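Local coordinates for protein angel homolog 2 (Homo sapiens, PDB 6RW0) that acts as a 2',3'-cyclic phosphatase of the CCR4/nocturin family and probably binds the 3' untranslated regions of mRNAs, at residues V352-C355 against A360-V363. Numbering follows the deposited sequence.
Sequences VTTC and AITV
Ala360 sets its methyl group against Cys355, with CB 4.0 Å from SG. The Cys355 side chain also packs on Leu403 and Trp404 of helix 400-405. The alpha carbon of Ala360 makes a CA-H...O contact with the carbonyl of Thr354, CA to O 3.2 Å. One branch of Val352, CG1, rests against the carbonyl oxygen of Ala360.

At Ile361 the backbone does most of the work. Ile361 O accepts two amides in succession, from Thr353 N at 2.9 Å and from Thr354 N at 3.2 Å. The first N-H is fairly straight (163°) but comes from above the carbonyl plane. The second arrives nearly in line with the C=O but is more bent. Ile361 N returns only a weak bond to Thr354 O. The side chains of Ile361 and Thr354 lie alongside each other and point the same way, Ile361 CG1 to Thr354 CG2 3.9 Å. Thr354 has OG1 anti to its own N (chi1 -171°), which leaves its methyl CG2 beside Ile361 O and CG1, while the hydroxyl bonds to Asp417 O.

Thr362 crosses the Thr353 side chain at a slant, and Thr362 OG1 lies 3.7 Å from Thr353 CG2; the Thr362 hydroxyl bonds to Glu351 O. Val363 N then donates to Thr353 OG1, 3.1 Å and nearly straight. That oxygen also bonds to Asp364 OD2. A valine in place of Thr353 would probably leave the amide of Val363 and the carboxylate of Asp364 without this shared partner.

Thr353 and Thr354 together opposite Ile361 form a classic beta bulge. It lies in a short, weakly bonded beta hairpin between strands 354-356 and 359-369 of the endonuclease/exonuclease/phosphatase fold, with the Thr354 side chain about 6 Å from the bound magnesium ion.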
# COMPACT_ATOMS: atom_id res chain seq x y z
N VAL A 352 -12.43 4.94 -6.65
CA VAL A 352 -11.43 4.09 -7.29
C VAL A 352 -10.06 4.71 -7.09
O VAL A 352 -9.94 5.93 -6.90
CB VAL A 352 -11.70 3.80 -8.79
CG1 VAL A 352 -13.07 3.18 -8.97
CG2 VAL A 352 -11.54 5.06 -9.62
N THR A 353 -9.03 3.87 -7.09
CA THR A 353 -7.64 4.30 -7.02
C THR A 353 -6.82 3.87 -8.23
O THR A 353 -5.65 4.25 -8.33
CB THR A 353 -6.95 3.81 -5.73
OG1 THR A 353 -6.79 2.38 -5.73
CG2 THR A 353 -7.74 4.23 -4.50
N THR A 354 -7.40 3.10 -9.15
CA THR A 354 -6.73 2.64 -10.37
C THR A 354 -7.77 2.54 -11.46
O THR A 354 -8.94 2.27 -11.19
CB THR A 354 -6.00 1.31 -10.10
OG1 THR A 354 -5.18 0.97 -11.22
CG2 THR A 354 -6.98 0.17 -9.87
N CYS A 355 -7.36 2.79 -12.72
CA CYS A 355 -8.34 2.80 -13.82
C CYS A 355 -7.64 2.60 -15.17
O CYS A 355 -7.27 3.57 -15.83
CB CYS A 355 -9.17 4.06 -13.86
SG CYS A 355 -10.47 4.09 -15.17
N ALA A 360 -11.12 -0.92 -12.81
CA ALA A 360 -11.31 0.37 -12.13
C ALA A 360 -11.88 0.08 -10.74
O ALA A 360 -13.09 -0.15 -10.59
CB ALA A 360 -12.23 1.30 -12.92
N ILE A 361 -11.02 0.12 -9.73
CA ILE A 361 -11.33 -0.34 -8.38
C ILE A 361 -10.45 0.42 -7.40
O ILE A 361 -9.47 1.08 -7.78
CB ILE A 361 -11.13 -1.87 -8.21
CG1 ILE A 361 -9.73 -2.28 -8.70
CG2 ILE A 361 -12.24 -2.67 -8.91
CD1 ILE A 361 -9.42 -3.77 -8.54
N THR A 362 -10.78 0.33 -6.11
CA THR A 362 -9.85 0.73 -5.05
C THR A 362 -9.02 -0.50 -4.68
O THR A 362 -9.58 -1.53 -4.30
CB THR A 362 -10.58 1.23 -3.81
OG1 THR A 362 -11.03 2.58 -3.99
CG2 THR A 362 -9.65 1.21 -2.58
N VAL A 363 -7.69 -0.39 -4.80
CA VAL A 363 -6.75 -1.38 -4.29
C VAL A 363 -5.66 -0.75 -3.44
O VAL A 363 -4.84 -1.47 -2.86
CB VAL A 363 -6.10 -2.22 -5.42
CG1 VAL A 363 -7.15 -3.10 -6.06
CG2 VAL A 363 -5.39 -1.32 -6.43